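Local atomic coordinates of tyrosine-protein phosphatase YwqE (Bacillus subtilis, PDB entry 3QY7), a protein that removes phosphate from phosphotyrosine-containing proteins as a manganese-dependent hydrolase of the CpsB/CapC family. Residues 136-141 / 161-166. Residues are numbered along the deposited sequence; the frame is centred on the assembly and turned at random.
Sequences HPERNR and QITSGS. With FE (Fe (III) ion), chain B.
Glu-138 reaches from the 3-10 turn 137-139 to Thr-163 and Ser-166, where strand 159-163 gives way to helix 164-168, and makes the largest single share of this contact. CB meets Ile-162 CD1 at a loose 4.2 Å. With chi1 at 82°, CG sits between the backbone N and the carbonyl carbon, beside Ser-166 OG and CB. The chain then bends at chi2 (-78°), and CD lands 3.6 Å from Ile-162 CG1, the two side chains crossing at about a right angle. At the tip, OE1 accepts three hydrogen bonds. Thr-163 OG1 gives one on the syn side, 2.8 Å from Glu-138 OE1; Ser-166 OG gives another to the anti lone pair of OE1 at 2.7 Å. Thr-163 N comes from above the carboxylate plane, 3.0 Å from Glu-138 OE1. Three donors on one oxygen should fix the carboxylate's rotation. OE2 is buried against Ile-162 CG1 and CA, with no polar partner in the model.

His-136 N donates a weak hydrogen bond to Gln-161 O, 2.9 Å away, while Pro-137 CD packs on that same oxygen. His-136 CB lies against Thr-163 OG1, and its ring puts NE2 2.2 Å from the iron, which Glu-80, Glu-108 and two waters also bind. Gln-161 OE1 hydrogen-bonds His-5, a ligand of the other iron. Metal sites at the C-terminal ends of parallel strands are typical of PHP-like TIM-barrel phosphatases.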
ATOM      1  N   HIS A 136       2.338  -2.080  -4.974  1.00 12.22           N
ATOM      2  CA  HIS A 136       3.175  -1.508  -6.031  1.00 12.30           C
ATOM      3  C   HIS A 136       3.383  -2.422  -7.239  1.00 13.41           C
ATOM      4  O   HIS A 136       4.512  -2.800  -7.526  1.00 13.96           O
ATOM      5  CB  HIS A 136       4.522  -1.021  -5.483  1.00 13.17           C
ATOM      6  CG  HIS A 136       5.230  -2.013  -4.616  1.00 12.37           C
ATOM      7  ND1 HIS A 136       5.791  -3.175  -5.109  1.00 13.13           N
ATOM      8  CD2 HIS A 136       5.477  -2.016  -3.284  1.00 12.31           C
ATOM      9  CE1 HIS A 136       6.353  -3.840  -4.118  1.00 13.87           C
ATOM     10  NE2 HIS A 136       6.185  -3.154  -3.000  1.00 15.58           N
ATOM     11  N   PRO A 137       2.301  -2.746  -7.952  1.00 13.94           N
ATOM     12  CA  PRO A 137       2.463  -3.633  -9.105  1.00 14.77           C
ATOM     13  C   PRO A 137       3.370  -3.017 -10.174  1.00 15.90           C
ATOM     14  O   PRO A 137       4.012  -3.767 -10.932  1.00 16.06           O
ATOM     15  CB  PRO A 137       1.028  -3.807  -9.626  1.00 15.25           C
ATOM     16  CG  PRO A 137       0.304  -2.572  -9.139  1.00 14.40           C
ATOM     17  CD  PRO A 137       0.894  -2.341  -7.771  1.00 13.98           C
ATOM     18  N   GLU A 138       3.434  -1.680 -10.225  1.00 16.78           N
ATOM     19  CA  GLU A 138       4.301  -0.971 -11.195  1.00 17.82           C
ATOM     20  C   GLU A 138       5.797  -1.245 -10.990  1.00 19.13           C
ATOM     21  O   GLU A 138       6.604  -1.072 -11.915  1.00 20.36           O
ATOM     22  CB  GLU A 138       4.003   0.546 -11.190  1.00 17.84           C
ATOM     23  CG  GLU A 138       4.682   1.384 -10.060  1.00 16.23           C
ATOM     24  CD  GLU A 138       4.018   1.286  -8.683  1.00 15.33           C
ATOM     25  OE1 GLU A 138       4.388   2.099  -7.823  1.00 12.75           O
ATOM     26  OE2 GLU A 138       3.139   0.432  -8.447  1.00 14.89           O
ATOM     27  N   ARG A 139       6.166  -1.658  -9.781  1.00 20.05           N
ATOM     28  CA  ARG A 139       7.546  -1.949  -9.412  1.00 21.23           C
ATOM     29  C   ARG A 139       7.915  -3.420  -9.611  1.00 21.51           C
ATOM     30  O   ARG A 139       9.020  -3.835  -9.250  1.00 22.50           O
ATOM     31  CB  ARG A 139       7.803  -1.554  -7.954  1.00 21.87           C
ATOM     32  CG  ARG A 139       8.091  -0.082  -7.726  1.00 25.75           C
ATOM     33  CD  ARG A 139       9.601   0.135  -7.770  1.00 30.24           C
ATOM     34  NE  ARG A 139      10.009   1.324  -7.032  1.00 32.54           N
ATOM     35  CZ  ARG A 139      11.270   1.684  -6.813  1.00 34.58           C
ATOM     36  NH1 ARG A 139      12.280   0.941  -7.265  1.00 34.86           N
ATOM     37  NH2 ARG A 139      11.519   2.794  -6.136  1.00 35.25           N
ATOM     38  N   ASN A 140       6.988  -4.201 -10.161  1.00 21.28           N
ATOM     39  CA  ASN A 140       7.231  -5.617 -10.427  1.00 21.34           C
ATOM     40  C   ASN A 140       7.731  -5.824 -11.863  1.00 21.52           C
ATOM     41  O   ASN A 140       7.065  -5.426 -12.819  1.00 21.16           O
ATOM     42  CB  ASN A 140       5.954  -6.427 -10.194  1.00 21.10           C
ATOM     43  CG  ASN A 140       6.177  -7.908 -10.354  1.00 21.87           C
ATOM     44  OD1 ASN A 140       6.121  -8.431 -11.463  1.00 20.37           O
ATOM     45  ND2 ASN A 140       6.417  -8.595  -9.243  1.00 20.61           N
ATOM     46  N   ARG A 141       8.892  -6.464 -11.992  1.00 22.88           N
ATOM     47  CA  ARG A 141       9.533  -6.665 -13.302  1.00 23.76           C
ATOM     48  C   ARG A 141       8.648  -7.427 -14.292  1.00 23.61           C
ATOM     49  O   ARG A 141       8.548  -7.035 -15.457  1.00 24.04           O
ATOM     50  CB  ARG A 141      10.886  -7.375 -13.162  1.00 24.58           C
ATOM     51  CG  ARG A 141      11.881  -7.054 -14.299  1.00 27.81           C
ATOM     52  CD  ARG A 141      12.746  -8.244 -14.738  1.00 32.21           C
ATOM     53  NE  ARG A 141      13.335  -8.994 -13.629  1.00 35.57           N
ATOM     54  CZ  ARG A 141      14.561  -8.807 -13.144  1.00 36.56           C
ATOM     55  NH1 ARG A 141      15.360  -7.879 -13.655  1.00 37.95           N
ATOM     56  NH2 ARG A 141      14.989  -9.553 -12.132  1.00 37.86           N
ATOM     57  N   GLN A 161      -2.411  -1.152  -5.444  1.00 10.93           N
ATOM     58  CA  GLN A 161      -2.018   0.137  -4.876  1.00 10.56           C
ATOM     59  C   GLN A 161      -0.717   0.596  -5.527  1.00 11.02           C
ATOM     60  O   GLN A 161       0.314  -0.087  -5.450  1.00 11.09           O
ATOM     61  CB  GLN A 161      -1.884  -0.005  -3.350  1.00 10.22           C
ATOM     62  CG  GLN A 161      -1.060   1.109  -2.683  1.00 11.04           C
ATOM     63  CD  GLN A 161       0.389   0.726  -2.504  1.00  9.91           C
ATOM     64  OE1 GLN A 161       0.704  -0.372  -2.053  1.00 11.98           O
ATOM     65  NE2 GLN A 161       1.298   1.666  -2.808  1.00 10.53           N
ATOM     66  N   ILE A 162      -0.792   1.760  -6.164  1.00 10.39           N
ATOM     67  CA  ILE A 162       0.348   2.391  -6.805  1.00 11.21           C
ATOM     68  C   ILE A 162       1.073   3.282  -5.804  1.00 11.08           C
ATOM     69  O   ILE A 162       0.476   3.760  -4.836  1.00 10.67           O
ATOM     70  CB  ILE A 162      -0.083   3.180  -8.059  1.00 10.94           C
ATOM     71  CG1 ILE A 162       1.110   3.394  -8.996  1.00 14.09           C
ATOM     72  CG2 ILE A 162      -0.813   4.496  -7.712  1.00 11.21           C
ATOM     73  CD1 ILE A 162       0.766   3.029 -10.398  1.00 17.55           C
ATOM     74  N   THR A 163       2.360   3.494  -6.035  1.00 11.72           N
ATOM     75  CA  THR A 163       3.172   4.329  -5.144  1.00 12.69           C
ATOM     76  C   THR A 163       3.117   5.781  -5.592  1.00 12.76           C
ATOM     77  O   THR A 163       3.292   6.056  -6.777  1.00 12.31           O
ATOM     78  CB  THR A 163       4.664   3.898  -5.162  1.00 13.12           C
ATOM     79  OG1 THR A 163       4.763   2.459  -5.120  1.00 15.13           O
ATOM     80  CG2 THR A 163       5.409   4.480  -3.981  1.00 13.10           C
ATOM     81  N   SER A 164       2.883   6.703  -4.652  1.00 12.44           N
ATOM     82  CA  SER A 164       2.877   8.138  -4.960  1.00 12.48           C
ATOM     83  C   SER A 164       4.158   8.518  -5.666  1.00 12.40           C
ATOM     84  O   SER A 164       4.106   9.180  -6.692  1.00 12.11           O
ATOM     85  CB  SER A 164       2.705   9.005  -3.710  1.00 12.55           C
ATOM     86  OG  SER A 164       1.442   8.790  -3.080  1.00 14.83           O
ATOM     87  N   GLY A 165       5.291   8.076  -5.134  1.00 13.24           N
ATOM     88  CA  GLY A 165       6.577   8.446  -5.726  1.00 14.57           C
ATOM     89  C   GLY A 165       6.730   8.034  -7.180  1.00 15.02           C
ATOM     90  O   GLY A 165       7.350   8.754  -7.968  1.00 15.27           O
ATOM     91  N   SER A 166       6.174   6.881  -7.554  1.00 15.10           N
ATOM     92  CA  SER A 166       6.227   6.409  -8.942  1.00 16.17           C
ATOM     93  C   SER A 166       5.568   7.387  -9.893  1.00 16.43           C
ATOM     94  O   SER A 166       6.145   7.747 -10.931  1.00 17.19           O
ATOM     95  CB  SER A 166       5.557   5.037  -9.083  1.00 15.78           C
ATOM     96  OG  SER A 166       6.233   4.082  -8.294  1.00 16.79           O
TER
HETATM   97 FE    FE B 263       7.209  -3.533  -1.076  1.00 14.79          FE
HETATM   98  O   HOH W   1       9.034  -2.837  -2.156  1.00 22.49           O
HETATM   99  O   HOH W   2       6.656  -1.664  -0.426  1.00 13.34           O